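Local coordinates for protein shikimate 5-dehydrogenase (Mycobacterium fortuitum subsp. fortuitum DSM 46621, PDB 4XIJ) that probably catalyses the NADP(H)-dependent interconversion of 3-dehydroshikimate and shikimate, a step on the route to chorismate and the aromatic amino acids, at residues Lys15-Ser21 with Thr45-Cys51; Trp67-Val72 with Ala97-Arg102; Ala84-Arg90 with Gly107-Thr113. All blocks are in the same frame, centred on the assembly; numbering follows the deposited sequence. Where two conformers were deposited one is given.

Contact 1: Lys15-Ser21 with Thr45-Cys51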
loop_
_atom_site.group_PDB
_atom_site.type_symbol
_atom_site.label_atom_id
_atom_site.label_comp_id
_atom_site.label_asym_id
_atom_site.label_seq_id
_atom_site.Cartn_x
_atom_site.Cartn_y
_atom_site.Cartn_z
ATOM N N LYS A 15 13.910 1.288 18.742
ATOM C CA LYS A 15 14.104 2.226 17.655
ATOM C C LYS A 15 13.510 1.701 16.366
ATOM O O LYS A 15 13.631 0.505 16.026
ATOM C CB LYS A 15 15.588 2.492 17.425
ATOM C CG LYS A 15 16.306 3.015 18.712
ATOM C CD LYS A 15 17.702 3.499 18.376
ATOM C CE LYS A 15 17.609 4.890 17.714
ATOM N NZ LYS A 15 17.172 5.983 18.672
ATOM N N ALA A 16 12.893 2.625 15.642
ATOM C CA ALA A 16 12.364 2.336 14.314
ATOM C C ALA A 16 12.632 3.508 13.378
ATOM O O ALA A 16 13.020 4.603 13.825
ATOM C CB ALA A 16 10.835 1.996 14.382
ATOM N N ALA A 17 12.406 3.314 12.092
ATOM C CA ALA A 17 12.611 4.392 11.133
ATOM C C ALA A 17 11.899 4.087 9.839
ATOM O O ALA A 17 11.541 2.922 9.562
ATOM C CB ALA A 17 14.109 4.614 10.827
ATOM N N VAL A 18 11.747 5.132 9.033
ATOM C CA VAL A 18 11.414 4.956 7.610
ATOM C C VAL A 18 12.617 5.280 6.750
ATOM O O VAL A 18 13.322 6.254 6.991
ATOM C CB VAL A 18 10.189 5.820 7.184
ATOM C CG1 VAL A 18 10.396 7.365 7.397
ATOM C CG2 VAL A 18 9.770 5.497 5.714
ATOM N N LEU A 19 12.873 4.401 5.780
ATOM C CA LEU A 19 13.983 4.537 4.829
ATOM C C LEU A 19 13.465 4.818 3.427
ATOM O O LEU A 19 12.533 4.155 2.971
ATOM C CB LEU A 19 14.815 3.258 4.779
ATOM C CG LEU A 19 15.328 2.608 6.057
ATOM C CD1 LEU A 19 16.300 1.447 5.740
ATOM C CD2 LEU A 19 15.806 3.490 7.173
ATOM N N GLY A 20 14.067 5.779 2.737
ATOM C CA GLY A 20 13.680 6.027 1.366
ATOM C C GLY A 20 14.246 7.341 0.872
ATOM O O GLY A 20 14.993 8.007 1.612
ATOM N N SER A 21 13.876 7.732 -0.350
ATOM C CA SER A 21 14.395 8.957 -0.929
ATOM C C SER A 21 13.558 9.317 -2.157
ATOM O O SER A 21 13.560 8.596 -3.140
ATOM C CB SER A 21 15.865 8.787 -1.283
ATOM O OG SER A 21 16.346 9.962 -1.924
ATOM N N THR A 45 11.515 5.473 19.612
ATOM C CA THR A 45 11.784 6.528 18.641
ATOM C C THR A 45 11.468 6.055 17.216
ATOM O O THR A 45 11.508 4.855 16.918
ATOM C CB THR A 45 13.235 7.004 18.716
ATOM O OG1 THR A 45 14.123 5.892 18.509
ATOM C CG2 THR A 45 13.504 7.651 20.078
ATOM N N TYR A 46 11.166 7.008 16.344
ATOM C CA TYR A 46 10.875 6.710 14.949
ATOM C C TYR A 46 11.433 7.825 14.103
ATOM O O TYR A 46 10.891 8.933 14.132
ATOM C CB TYR A 46 9.363 6.547 14.717
ATOM C CG TYR A 46 9.071 5.820 13.442
ATOM C CD1 TYR A 46 9.338 6.427 12.232
ATOM C CD2 TYR A 46 8.542 4.525 13.443
ATOM C CE1 TYR A 46 9.116 5.798 11.063
ATOM C CE2 TYR A 46 8.296 3.833 12.210
ATOM C CZ TYR A 46 8.607 4.520 11.024
ATOM O OH TYR A 46 8.387 4.014 9.802
ATOM N N GLU A 47 12.506 7.562 13.373
ATOM C CA GLU A 47 13.117 8.623 12.602
ATOM C C GLU A 47 12.985 8.445 11.096
ATOM O O GLU A 47 12.488 7.428 10.647
ATOM C CB GLU A 47 14.573 8.775 12.983
ATOM C CG GLU A 47 15.426 7.600 12.760
ATOM C CD GLU A 47 16.716 7.725 13.596
ATOM O OE1 GLU A 47 16.760 7.199 14.730
ATOM O OE2 GLU A 47 17.660 8.396 13.139
ATOM N N ARG A 48 13.374 9.490 10.362
ATOM C CA ARG A 48 13.469 9.472 8.897
ATOM C C ARG A 48 14.900 9.337 8.488
ATOM O O ARG A 48 15.720 10.187 8.897
ATOM C CB ARG A 48 12.974 10.767 8.281
ATOM C CG ARG A 48 11.532 10.991 8.346
ATOM C CD ARG A 48 11.136 12.401 7.706
ATOM N NE ARG A 48 9.865 12.693 8.352
ATOM C CZ ARG A 48 8.684 12.317 7.880
ATOM N NH1 ARG A 48 8.593 11.695 6.707
ATOM N NH2 ARG A 48 7.596 12.532 8.604
ATOM N N ILE A 49 15.206 8.353 7.660
ATOM C CA ILE A 49 16.558 8.192 7.142
ATOM C C ILE A 49 16.547 8.198 5.627
ATOM O O ILE A 49 15.974 7.319 5.001
ATOM C CB ILE A 49 17.208 6.897 7.683
ATOM C CG1 ILE A 49 17.190 6.888 9.217
ATOM C CG2 ILE A 49 18.628 6.816 7.211
ATOM C CD1 ILE A 49 17.598 5.547 9.879
ATOM N N GLU A 50 17.176 9.204 5.036
ATOM C CA GLU A 50 17.304 9.231 3.589
ATOM C C GLU A 50 18.216 8.075 3.185
ATOM O O GLU A 50 19.293 7.868 3.773
ATOM C CB GLU A 50 17.859 10.583 3.104
ATOM C CG GLU A 50 17.742 10.751 1.590
ATOM C CD GLU A 50 18.222 12.097 1.070
ATOM O OE1 GLU A 50 18.688 12.934 1.883
ATOM O OE2 GLU A 50 18.158 12.279 -0.174
ATOM N N CYS A 51 17.771 7.290 2.207
ATOM C CA CYS A 51 18.412 6.005 1.893
ATOM C C CYS A 51 18.077 5.603 0.468
ATOM O O CYS A 51 16.893 5.527 0.127
ATOM C CB CYS A 51 17.925 4.901 2.843
ATOM S SG CYS A 51 18.869 3.403 2.756
HETATM O O HOH W 1 16.302 8.686 16.997
HETATM O O HOH W 2 14.633 5.639 15.836
HETATM O O HOH W 3 15.910 12.515 -1.145
#
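Lys-15 to Gly-20 pairs with Thr-45 to Glu-50 as two parallel strands at one border of the substrate-binding domain's mixed sheet, joined through helix 28-38 in a beta-alpha-beta crossover. Amides and carbonyls interlock from Ala-16 to Cys-51; the bond from Ile-49 N to Val-18 O is nearly linear (171°), whereas Gly-20 N to Ile-49 O is weak at 3.3 Å. On the helix 28-38 face, Tyr-46 has CG anti to its backbone N (chi1 -161°), which lays the ring along the neighbouring strand: one face rests over Ala-17 CA, and CD2 meets Ala-16 CB at 3.5 Å. Its hydroxyl is bonded to Ser-71 OG, one strand further in. On the other face Leu-19 and Ile-49 run side by side, with CD2 of Leu-19 3.7 Å from CB of Ile-49, and helix 56-61 packs on Leu-19. At the Lys-15 end two waters take part. The lysine chain folds back at chi3 and chi4, so that NZ donates to Thr-45 OG1 at 3.1 Å. NZ stays beyond salt-bridge range of Glu-47, and one water links the two; a second water donates to Ala-16 O and Glu-47 OE1 and accepts from Thr-45 OG1.

Contact 2: Trp67-Val72 with Ala97-Arg102. With SO4 (sulfate ion), chain E.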
loop_
_atom_site.group_PDB
_atom_site.type_symbol
_atom_site.label_atom_id
_atom_site.label_comp_id
_atom_site.label_asym_id
_atom_site.label_seq_id
_atom_site.Cartn_x
_atom_site.Cartn_y
_atom_site.Cartn_z
ATOM N N TRP A 67 17.007 -1.959 17.398
ATOM C CA TRP A 67 16.169 -1.642 16.244
ATOM C C TRP A 67 15.160 -2.740 16.073
ATOM O O TRP A 67 15.526 -3.906 15.806
ATOM C CB TRP A 67 17.038 -1.446 14.992
ATOM C CG TRP A 67 17.771 -0.131 15.069
ATOM C CD1 TRP A 67 18.974 0.126 15.702
ATOM C CD2 TRP A 67 17.324 1.113 14.525
ATOM N NE1 TRP A 67 19.291 1.464 15.560
ATOM C CE2 TRP A 67 18.301 2.081 14.829
ATOM C CE3 TRP A 67 16.197 1.499 13.773
ATOM C CZ2 TRP A 67 18.184 3.429 14.421
ATOM C CZ3 TRP A 67 16.077 2.831 13.373
ATOM C CH2 TRP A 67 17.070 3.781 13.708
ATOM N N VAL A 68 13.882 -2.362 16.160
ATOM C CA VAL A 68 12.797 -3.323 16.182
ATOM C C VAL A 68 12.131 -3.457 14.817
ATOM O O VAL A 68 11.568 -4.502 14.504
ATOM C CB VAL A 68 11.726 -2.911 17.246
ATOM C CG1 VAL A 68 11.010 -1.593 16.873
ATOM C CG2 VAL A 68 10.727 -4.032 17.512
ATOM N N GLY A 69 12.113 -2.394 14.017
ATOM C CA GLY A 69 11.380 -2.428 12.751
ATOM C C GLY A 69 11.724 -1.235 11.884
ATOM O O GLY A 69 12.153 -0.201 12.409
ATOM N N LEU A 70 11.551 -1.406 10.577
ATOM C CA LEU A 70 11.706 -0.332 9.612
ATOM C C LEU A 70 10.561 -0.322 8.631
ATOM O O LEU A 70 10.136 -1.386 8.160
ATOM C CB LEU A 70 13.014 -0.492 8.830
ATOM C CG LEU A 70 14.286 -0.594 9.650
ATOM C CD1 LEU A 70 15.412 -1.155 8.780
ATOM C CD2 LEU A 70 14.615 0.789 10.195
ATOM N N SER A 71 10.072 0.859 8.300
ATOM C CA SER A 71 9.234 1.057 7.140
ATOM C C SER A 71 10.139 1.413 5.970
ATOM O O SER A 71 11.141 2.091 6.164
ATOM C CB SER A 71 8.220 2.166 7.409
ATOM O OG SER A 71 7.456 1.862 8.595
ATOM N N VAL A 72 9.795 0.977 4.779
ATOM C CA VAL A 72 10.657 1.266 3.633
ATOM C C VAL A 72 9.781 1.836 2.547
ATOM O O VAL A 72 8.733 1.269 2.213
ATOM C CB VAL A 72 11.372 0.005 3.118
ATOM C CG1 VAL A 72 12.214 0.340 1.861
ATOM C CG2 VAL A 72 12.283 -0.614 4.211
ATOM N N ALA A 97 9.091 -5.221 -0.685
ATOM C CA ALA A 97 8.735 -5.134 0.730
ATOM C C ALA A 97 8.760 -3.701 1.239
ATOM O O ALA A 97 9.745 -2.968 1.012
ATOM C CB ALA A 97 9.695 -6.000 1.593
ATOM N N ASN A 98 7.701 -3.295 1.942
ATOM C CA ASN A 98 7.722 -1.973 2.550
ATOM C C ASN A 98 7.948 -2.021 4.064
ATOM O O ASN A 98 7.801 -1.009 4.735
ATOM C CB ASN A 98 6.414 -1.223 2.259
ATOM C CG ASN A 98 5.258 -1.741 3.120
ATOM O OD1 ASN A 98 5.259 -2.902 3.502
ATOM N ND2 ASN A 98 4.302 -0.887 3.460
ATOM N N THR A 99 8.303 -3.196 4.581
ATOM C CA THR A 99 8.388 -3.425 6.021
ATOM C C THR A 99 9.491 -4.406 6.313
ATOM O O THR A 99 9.599 -5.441 5.639
ATOM C CB THR A 99 7.080 -4.009 6.602
ATOM O OG1 THR A 99 5.960 -3.184 6.231
ATOM C CG2 THR A 99 7.124 -4.083 8.167
ATOM N N LEU A 100 10.311 -4.068 7.309
ATOM C CA LEU A 100 11.345 -4.999 7.809
ATOM C C LEU A 100 11.160 -5.117 9.297
ATOM O O LEU A 100 11.121 -4.099 9.986
ATOM C CB LEU A 100 12.751 -4.503 7.468
ATOM C CG LEU A 100 13.126 -4.563 5.983
ATOM C CD1 LEU A 100 14.388 -3.724 5.720
ATOM C CD2 LEU A 100 13.293 -6.023 5.564
ATOM N N VAL A 101 10.973 -6.347 9.769
ATOM C CA VAL A 101 10.715 -6.549 11.196
ATOM C C VAL A 101 11.832 -7.372 11.817
ATOM O O VAL A 101 12.180 -8.428 11.293
ATOM C CB VAL A 101 9.374 -7.270 11.466
ATOM C CG1 VAL A 101 9.108 -7.363 13.031
ATOM C CG2 VAL A 101 8.257 -6.516 10.777
ATOM N N ARG A 102 12.370 -6.940 12.956
ATOM C CA ARG A 102 13.366 -7.747 13.634
ATOM C C ARG A 102 12.709 -9.008 14.272
ATOM O O ARG A 102 11.662 -8.945 14.955
ATOM C CB ARG A 102 14.068 -6.912 14.694
ATOM C CG ARG A 102 15.471 -7.455 15.111
ATOM C CD ARG A 102 16.386 -7.389 13.920
ATOM N NE ARG A 102 17.811 -7.486 14.214
ATOM C CZ ARG A 102 18.542 -6.485 14.723
ATOM N NH1 ARG A 102 19.844 -6.670 14.932
ATOM N NH2 ARG A 102 17.983 -5.306 15.051
HETATM S S SO4 E . 4.862 3.113 1.580
HETATM O O1 SO4 E . 3.600 3.892 1.688
HETATM O O2 SO4 E . 5.539 3.586 0.333
HETATM O O3 SO4 E . 5.771 3.340 2.741
HETATM O O4 SO4 E . 4.470 1.703 1.707
HETATM O O HOH W 4 10.674 -6.767 16.113
#
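Leu-70 and Leu-100 face each other as the hydrogen-bonded pair of an antiparallel ladder in the middle of the mixed sheet of the substrate-binding domain. Leu-70 N to Leu-100 O and Leu-100 N to Leu-70 O are both 2.8 Å. On either side of them Gly-69 with Val-101 and Ser-71 with Thr-99 form non-hydrogen-bonded pairs, where CA-H groups lean on carbonyl oxygens instead. Val-72 N donates to Asn-98 O at 2.8 Å and Arg-102 N to Val-68 O at 3.0 Å. Val-68 O also lies 2.9 Å from a water oxygen placed near Arg-102 O.

Arg-102 reaches across to the start of the partner strand. Bent at chi2 (64°), its chain brings NH2 to Trp-67 O at 2.9 Å, in the guanidinium plane and on a carbonyl lone pair, though the N-H points somewhat off line (135°). The same NH2 also serves Gly-64 O, while NE is taken by Gly-106 O, so this partly exposed guanidinium ties together several main-chain oxygens.

At the other end Asn-98 OD1 accepts from Thr-99 OG1 at 2.8 Å, the hydroxyl approaching above the amide plane, and from Thr-113 N. Thr-99 OG1 in turn accepts from Gln-256 NE2, and Ser-71 OG is hydrogen-bonded to Tyr-46 OH and Gln-256 OE1. Asn-98 ND2 donates to O4 of a sulfate at 3.1 Å, an ion probably from the crystallisation liquor that Lys-77 and Thr-73 also bind.

The apolar contact is slight: Leu-100 CD1 meets the ends of Leu-70 and Val-72. That leucine face also meets Ala-17, Trp-108 and Ala-84. Helix 246-261 lies over Thr-99 and Val-101 on the opposite face, and strands 15-20 and 108-111 flank the pair.

Contact 3: Ala84-Arg90 with Gly107-Thr113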
loop_
_atom_site.group_PDB
_atom_site.type_symbol
_atom_site.label_atom_id
_atom_site.label_comp_id
_atom_site.label_asym_id
_atom_site.label_seq_id
_atom_site.Cartn_x
_atom_site.Cartn_y
_atom_site.Cartn_z
ATOM N N ALA A 84 16.401 -9.044 3.289
ATOM C CA ALA A 84 15.850 -9.731 4.464
ATOM C C ALA A 84 16.193 -11.224 4.466
ATOM O O ALA A 84 16.181 -11.884 3.421
ATOM C CB ALA A 84 14.348 -9.564 4.518
ATOM N N ASP A 85 16.478 -11.778 5.641
ATOM C CA ASP A 85 16.808 -13.193 5.557
ATOM C C ASP A 85 15.520 -14.046 5.655
ATOM O O ASP A 85 15.585 -15.221 5.356
ATOM C CB ASP A 85 17.877 -13.566 6.592
ATOM C CG ASP A 85 17.547 -13.046 7.970
ATOM O OD1 ASP A 85 17.627 -11.808 8.155
ATOM O OD2 ASP A 85 17.230 -13.889 8.840
ATOM N N GLN A 86 14.366 -13.432 5.900
ATOM C CA GLN A 86 13.089 -14.110 5.907
ATOM C C GLN A 86 12.095 -13.202 5.188
ATOM O O GLN A 86 12.228 -11.975 5.269
ATOM C CB GLN A 86 12.667 -14.403 7.349
ATOM C CG GLN A 86 13.744 -15.248 8.097
ATOM C CD GLN A 86 13.730 -15.115 9.644
ATOM O OE1 GLN A 86 12.703 -15.269 10.269
ATOM N NE2 GLN A 86 14.892 -14.835 10.235
ATOM N N ARG A 87 11.126 -13.767 4.474
ATOM C CA ARG A 87 10.127 -12.912 3.873
ATOM C C ARG A 87 8.808 -13.595 3.859
ATOM O O ARG A 87 8.725 -14.812 3.745
ATOM C CB ARG A 87 10.453 -12.496 2.462
ATOM C CG ARG A 87 10.917 -13.562 1.574
ATOM C CD ARG A 87 12.458 -13.393 1.358
ATOM N NE ARG A 87 12.909 -14.157 0.189
ATOM C CZ ARG A 87 12.918 -15.495 0.117
ATOM N NH1 ARG A 87 12.517 -16.234 1.152
ATOM N NH2 ARG A 87 13.323 -16.107 -0.997
ATOM N N THR A 88 7.760 -12.806 3.949
ATOM C CA THR A 88 6.426 -13.384 3.866
ATOM C C THR A 88 6.117 -13.814 2.435
ATOM O O THR A 88 6.680 -13.278 1.463
ATOM C CB THR A 88 5.342 -12.391 4.338
ATOM O OG1 THR A 88 5.343 -11.257 3.466
ATOM C CG2 THR A 88 5.591 -11.944 5.766
ATOM N N ASP A 89 5.225 -14.766 2.303
ATOM C CA ASP A 89 4.790 -15.192 0.972
ATOM C C ASP A 89 4.186 -14.018 0.183
ATOM O O ASP A 89 4.423 -13.885 -1.019
ATOM C CB ASP A 89 3.748 -16.307 1.047
ATOM C CG ASP A 89 4.298 -17.611 1.571
ATOM O OD1 ASP A 89 5.534 -17.781 1.624
ATOM O OD2 ASP A 89 3.478 -18.493 1.910
ATOM N N ARG A 90 3.405 -13.142 0.841
ATOM C CA ARG A 90 2.799 -12.073 0.070
ATOM C C ARG A 90 3.831 -11.028 -0.397
ATOM O O ARG A 90 3.686 -10.520 -1.488
ATOM C CB ARG A 90 1.668 -11.412 0.846
ATOM C CG ARG A 90 2.133 -10.673 2.121
ATOM C CD ARG A 90 0.872 -10.208 2.873
ATOM N NE ARG A 90 1.271 -9.373 4.010
ATOM C CZ ARG A 90 0.435 -8.558 4.647
ATOM N NH1 ARG A 90 -0.848 -8.474 4.245
ATOM N NH2 ARG A 90 0.888 -7.810 5.654
ATOM N N GLY A 107 17.230 -12.201 13.016
ATOM C CA GLY A 107 16.990 -11.968 11.600
ATOM C C GLY A 107 16.088 -10.801 11.313
ATOM O O GLY A 107 15.517 -10.214 12.235
ATOM N N TRP A 108 15.990 -10.437 10.049
ATOM C CA TRP A 108 15.039 -9.418 9.615
ATOM C C TRP A 108 14.053 -10.088 8.689
ATOM O O TRP A 108 14.442 -10.803 7.751
ATOM C CB TRP A 108 15.738 -8.275 8.871
ATOM C CG TRP A 108 16.493 -7.323 9.722
ATOM C CD1 TRP A 108 17.848 -7.338 10.000
ATOM C CD2 TRP A 108 15.953 -6.183 10.411
ATOM N NE1 TRP A 108 18.175 -6.258 10.794
ATOM C CE2 TRP A 108 17.034 -5.542 11.069
ATOM C CE3 TRP A 108 14.664 -5.619 10.518
ATOM C CZ2 TRP A 108 16.870 -4.376 11.813
ATOM C CZ3 TRP A 108 14.498 -4.456 11.274
ATOM C CH2 TRP A 108 15.600 -3.855 11.919
ATOM N N ARG A 109 12.773 -9.864 8.950
ATOM C CA ARG A 109 11.709 -10.414 8.122
ATOM C C ARG A 109 11.070 -9.308 7.266
ATOM O O ARG A 109 10.593 -8.286 7.801
ATOM C CB ARG A 109 10.650 -11.097 9.007
ATOM C CG ARG A 109 9.501 -11.779 8.206
ATOM C CD ARG A 109 8.461 -12.412 9.194
ATOM N NE ARG A 109 7.680 -11.342 9.823
ATOM C CZ ARG A 109 7.439 -11.230 11.135
ATOM N NH1 ARG A 109 7.878 -12.145 12.002
ATOM N NH2 ARG A 109 6.742 -10.190 11.591
ATOM N N ALA A 110 11.029 -9.522 5.952
ATOM C CA ALA A 110 10.393 -8.604 5.034
ATOM C C ALA A 110 8.911 -8.880 4.862
ATOM O O ALA A 110 8.512 -10.032 4.728
ATOM C CB ALA A 110 11.028 -8.682 3.665
ATOM N N ASP A 111 8.100 -7.825 4.849
ATOM C CA ASP A 111 6.687 -7.999 4.553
ATOM C C ASP A 111 6.246 -6.862 3.653
ATOM O O ASP A 111 6.976 -5.855 3.477
ATOM C CB ASP A 111 5.840 -8.048 5.844
ATOM C CG ASP A 111 4.396 -8.526 5.637
ATOM O OD1 ASP A 111 4.047 -9.122 4.580
ATOM O OD2 ASP A 111 3.600 -8.339 6.588
ATOM N N ASN A 112 5.070 -7.021 3.069
ATOM C CA ASN A 112 4.498 -5.942 2.280
ATOM C C ASN A 112 3.126 -5.563 2.821
ATOM O O ASN A 112 2.159 -6.273 2.587
ATOM C CB ASN A 112 4.419 -6.342 0.788
ATOM C CG ASN A 112 4.069 -5.155 -0.071
ATOM O OD1 ASN A 112 3.025 -4.514 0.177
ATOM N ND2 ASN A 112 4.936 -4.806 -1.057
ATOM N N THR A 113 3.046 -4.464 3.581
ATOM C CA THR A 113 1.757 -4.082 4.109
ATOM C C THR A 113 1.023 -3.092 3.202
ATOM O O THR A 113 -0.090 -2.696 3.518
ATOM C CB THR A 113 1.861 -3.485 5.522
ATOM O OG1 THR A 113 2.469 -2.174 5.445
ATOM C CG2 THR A 113 2.633 -4.435 6.451
#
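Ala-84, just past the end of helix 77-83, packs its CB against Ala-110 CB at 3.5 Å, starting a run that lies along strand 108-111. Asp-85 follows with CG in the position between backbone N and carbonyl carbon (chi1 48°), which turns its carboxylate back on the start of that strand. In the conformer given, OD1 takes the amide of Trp-108 at 2.9 Å on its syn side, in an almost straight bond (175°). OD2 lies close to Gly-107 CA and is held by Gln-86 NE2, which reaches it from above the carboxylate plane; this bond carries the same proviso, since both residues have a second conformer.

With Gln-86 the backbone joins the ladder: its N donates to Trp-108 O, and its O accepts from Ala-110 N at 2.8 Å. Gln-86 and Arg-87 form the short outermost strand of the mixed sheet in the substrate-binding domain, parallel to 108-111. The CB of Arg-87 sits near Ala-110 CB, but its charged end leads off elsewhere.

Thr-88 donates its own amide to Ala-110 O at 3.0 Å, and then N-caps helix 89-94. Its OG1 donates to Asp-111 OD1 at 2.7 Å from above the carboxylate plane and accepts from Ala-91 N. Two residues on, in the first turn of the helix, Arg-90 extends from CG to NE and meets the same aspartate side-on: NE to OD1 at 2.8 Å, NH2 to OD2 at 2.9 Å, both on syn sides. The guanidinium and carboxylate planes are 33° apart, and Asn-112 O lies over one guanidinium face. Asp-111 OD2 has a second donor in Gln-259 NE2; Arg-90 NH2 continues to Asp-116 in another salt bridge.

All three contacts belong to one mixed sheet. Contact 2 is its buried antiparallel centre, while contacts 1 and 3 bring in the two outermost strands by parallel pairing and are only partly buried. Contacts 1 and 2 meet where strands 15-20 and 67-72 run side by side, Ala-17 O taking the amide of Ser-71; strands 99-102 and 108-111 likewise join contacts 2 and 3. Contacts 1 and 3 do not touch. What is added to the ladders differs: waters between charges at the partly exposed Lys-15 end of contact 1, an arginine gripping main-chain oxygens in contact 2, and a direct salt bridge onto a buried aspartate in contact 3. Helix 246-261 reaches both contacts 2 and 3.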